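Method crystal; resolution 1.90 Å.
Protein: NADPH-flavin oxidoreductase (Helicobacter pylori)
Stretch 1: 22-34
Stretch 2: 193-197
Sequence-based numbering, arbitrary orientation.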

# COMPACT_ATOMS: atom_id res chain seq x y z
N ASN A 22 -10.81 3.08 27.49
CA ASN A 22 -11.37 4.33 28.01
C ASN A 22 -10.83 5.61 27.37
O ASN A 22 -11.03 6.71 27.90
CB ASN A 22 -11.19 4.40 29.52
CG ASN A 22 -11.76 3.19 30.23
OD1 ASN A 22 -11.04 2.51 30.99
ND2 ASN A 22 -13.02 2.87 29.96
N ARG A 23 -10.15 5.48 26.24
CA ARG A 23 -9.63 6.66 25.58
C ARG A 23 -10.05 6.57 24.12
O ARG A 23 -9.70 5.60 23.46
CB ARG A 23 -8.12 6.67 25.67
CG ARG A 23 -7.54 8.03 25.60
CD ARG A 23 -6.04 7.92 25.76
NE ARG A 23 -5.43 9.04 25.07
CZ ARG A 23 -4.13 9.16 24.84
NH1 ARG A 23 -3.30 8.23 25.26
NH2 ARG A 23 -3.69 10.22 24.20
N ARG A 24 -10.81 7.53 23.62
CA ARG A 24 -11.19 7.46 22.22
C ARG A 24 -10.56 8.57 21.39
O ARG A 24 -10.13 9.61 21.91
CB ARG A 24 -12.71 7.39 22.02
CG ARG A 24 -13.08 6.60 20.74
CD ARG A 24 -14.49 5.97 20.81
NE ARG A 24 -15.47 6.84 20.17
CZ ARG A 24 -15.79 6.78 18.88
NH1 ARG A 24 -15.21 5.86 18.10
NH2 ARG A 24 -16.70 7.61 18.37
N ILE A 25 -10.45 8.32 20.10
CA ILE A 25 -9.91 9.31 19.18
C ILE A 25 -10.97 10.41 19.11
O ILE A 25 -12.16 10.11 18.99
CB ILE A 25 -9.68 8.68 17.80
CG1 ILE A 25 -8.68 7.53 17.95
CG2 ILE A 25 -9.17 9.73 16.84
CD1 ILE A 25 -8.59 6.59 16.67
N SER A 26 -10.54 11.66 19.21
CA SER A 26 -11.48 12.79 19.19
C SER A 26 -12.13 12.93 17.81
O SER A 26 -11.56 12.50 16.78
CB SER A 26 -10.73 14.08 19.54
OG SER A 26 -9.96 14.50 18.42
N GLN A 27 -13.31 13.54 17.79
CA GLN A 27 -14.00 13.75 16.53
C GLN A 27 -13.11 14.44 15.50
O GLN A 27 -13.04 14.02 14.35
CB GLN A 27 -15.27 14.58 16.73
CG GLN A 27 -16.27 14.34 15.63
CD GLN A 27 -16.73 12.87 15.62
OE1 GLN A 27 -16.95 12.25 16.68
NE2 GLN A 27 -16.87 12.31 14.41
N LYS A 28 -12.41 15.48 15.93
CA LYS A 28 -11.59 16.22 14.99
C LYS A 28 -10.37 15.44 14.49
O LYS A 28 -10.06 15.50 13.29
CB LYS A 28 -11.20 17.57 15.58
CG LYS A 28 -12.30 18.61 15.31
CD LYS A 28 -12.30 19.66 16.39
CE LYS A 28 -11.43 20.84 16.06
NZ LYS A 28 -11.87 22.05 16.87
N ASP A 29 -9.71 14.69 15.38
CA ASP A 29 -8.58 13.84 14.96
C ASP A 29 -9.08 12.78 13.97
O ASP A 29 -8.40 12.49 12.97
CB ASP A 29 -7.85 13.17 16.13
CG ASP A 29 -6.92 14.13 16.90
OD1 ASP A 29 -6.69 15.28 16.43
OD2 ASP A 29 -6.42 13.71 17.96
N TRP A 30 -10.24 12.18 14.24
CA TRP A 30 -10.74 11.14 13.32
C TRP A 30 -11.05 11.74 11.94
O TRP A 30 -10.73 11.13 10.91
CB TRP A 30 -11.91 10.33 13.91
CG TRP A 30 -12.29 9.25 12.93
CD1 TRP A 30 -13.42 9.19 12.12
CD2 TRP A 30 -11.48 8.14 12.58
NE1 TRP A 30 -13.35 8.06 11.30
CE2 TRP A 30 -12.17 7.41 11.55
CE3 TRP A 30 -10.22 7.67 13.02
CZ2 TRP A 30 -11.64 6.25 10.97
CZ3 TRP A 30 -9.70 6.50 12.43
CH2 TRP A 30 -10.40 5.82 11.41
N GLU A 31 -11.63 12.94 11.89
CA GLU A 31 -11.98 13.56 10.62
C GLU A 31 -10.69 13.84 9.86
O GLU A 31 -10.65 13.73 8.65
CB GLU A 31 -12.74 14.88 10.90
CG GLU A 31 -14.20 14.64 11.31
CD GLU A 31 -14.89 15.87 11.87
OE1 GLU A 31 -14.21 16.90 12.18
OE2 GLU A 31 -16.14 15.79 12.06
N ALA A 32 -9.63 14.21 10.57
CA ALA A 32 -8.34 14.44 9.87
C ALA A 32 -7.79 13.15 9.27
O ALA A 32 -7.29 13.16 8.13
CB ALA A 32 -7.29 15.04 10.79
N LEU A 33 -7.92 12.05 9.98
CA LEU A 33 -7.42 10.77 9.46
C LEU A 33 -8.22 10.33 8.24
O LEU A 33 -7.66 9.82 7.28
CB LEU A 33 -7.39 9.68 10.57
CG LEU A 33 -6.37 9.86 11.69
CD1 LEU A 33 -6.52 8.79 12.74
CD2 LEU A 33 -4.90 9.91 11.16
N VAL A 34 -9.52 10.56 8.25
CA VAL A 34 -10.36 10.20 7.08
C VAL A 34 -9.92 11.06 5.89
O VAL A 34 -9.80 10.56 4.76
CB VAL A 34 -11.87 10.45 7.34
CG1 VAL A 34 -12.67 10.25 6.02
CG2 VAL A 34 -12.37 9.52 8.40
N CYS A 193 -7.69 -1.11 12.33
CA CYS A 193 -8.30 -0.47 13.49
C CYS A 193 -7.39 0.60 14.01
O CYS A 193 -6.18 0.57 13.76
CB CYS A 193 -8.62 -1.50 14.58
SG CYS A 193 -7.23 -2.33 15.29
N PHE A 194 -7.98 1.56 14.72
CA PHE A 194 -7.25 2.73 15.21
C PHE A 194 -7.70 2.96 16.65
O PHE A 194 -8.87 2.72 16.97
CB PHE A 194 -7.61 3.96 14.36
CG PHE A 194 -7.18 3.85 12.91
CD1 PHE A 194 -5.95 4.37 12.51
CD2 PHE A 194 -7.97 3.15 11.99
CE1 PHE A 194 -5.51 4.23 11.16
CE2 PHE A 194 -7.56 3.02 10.61
CZ PHE A 194 -6.34 3.54 10.22
N GLY A 195 -6.77 3.42 17.48
CA GLY A 195 -7.09 3.81 18.86
C GLY A 195 -5.84 4.07 19.64
O GLY A 195 -4.79 4.36 19.06
N TYR A 196 -5.93 3.97 20.96
CA TYR A 196 -4.72 4.15 21.80
C TYR A 196 -4.28 2.87 22.46
O TYR A 196 -5.08 2.19 23.12
CB TYR A 196 -4.97 5.23 22.84
CG TYR A 196 -5.20 6.57 22.23
CD1 TYR A 196 -4.12 7.37 21.87
CD2 TYR A 196 -6.50 7.04 22.00
CE1 TYR A 196 -4.32 8.61 21.29
CE2 TYR A 196 -6.72 8.30 21.42
CZ TYR A 196 -5.61 9.07 21.07
OH TYR A 196 -5.78 10.31 20.53
N ARG A 197 -2.99 2.56 22.34
CA ARG A 197 -2.45 1.30 22.84
C ARG A 197 -2.55 1.24 24.37
O ARG A 197 -2.49 2.26 25.06
CB ARG A 197 -0.96 1.15 22.43
CG ARG A 197 -0.04 2.23 23.06
CD ARG A 197 1.39 2.12 22.53
NE ARG A 197 2.27 3.20 23.01
CZ ARG A 197 2.95 3.21 24.16
NH1 ARG A 197 2.88 2.20 25.02
NH2 ARG A 197 3.71 4.26 24.45
O HOH W 1 -8.44 3.33 22.15
O HOH W 2 -7.68 12.00 19.68

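How do the two backbones meet? Residues 23 to 26 run as an extended loop before a helix that starts at Gln 27, while stretch 2 arrives as a strand already under way at Cys 193. Their CA atoms come within 6.2 Å at Ile 25 and Gly 195, and 6.7 Å at Arg 23 and Tyr 196. No direct hydrogen bond joins them; instead water 1 fills the gap, donating to Arg 23 O (2.9 Å from the water O) and accepting from Tyr 196 N (2.9 Å).

What does Tyr 196 do in the contact? It contributes the largest covered area, 128 Å², with its ring beneath the guanidinium of Arg 23. The two planes lie at 8° with centres 3.7 Å apart, so the flat cation stacks on the aromatic face; Arg 23 CD adds a CH-pi contact. The all-t chi1 to chi3 of Arg 23 extends the chain far enough to reach over the ring. At the ring edge, Tyr 196 CE2 lies 3.7 Å from Arg 24 O.

How is the tyrosine hydroxyl satisfied? Water 2 lies 2.7 Å from Tyr 196 OH, donates to Asp 29 OD2 at 2.7 Å and accepts from Ser 26 N at 2.9 Å. This ties the ring to the helix start, where Ser 26 OG caps the helix by accepting from Asp 29 N at 3.1 Å.

What fills the buried, apolar side? Ile 25 CD1 packs 3.6 Å from Phe 194 CB and 3.7 Å from Gly 195 N, close to the backbone at a residue without a side chain. Trp 30 turns its edge toward the face of Phe 194 in an offset arrangement, planes at 64°, with Trp 30 CH2 3.7 Å from Phe 194 CD2. Leu 33 adds a looser contact, Leu 33 CD1 to Phe 194 CD1 at 4.5 Å. Bulky hydrophobic side chains suit this buried site.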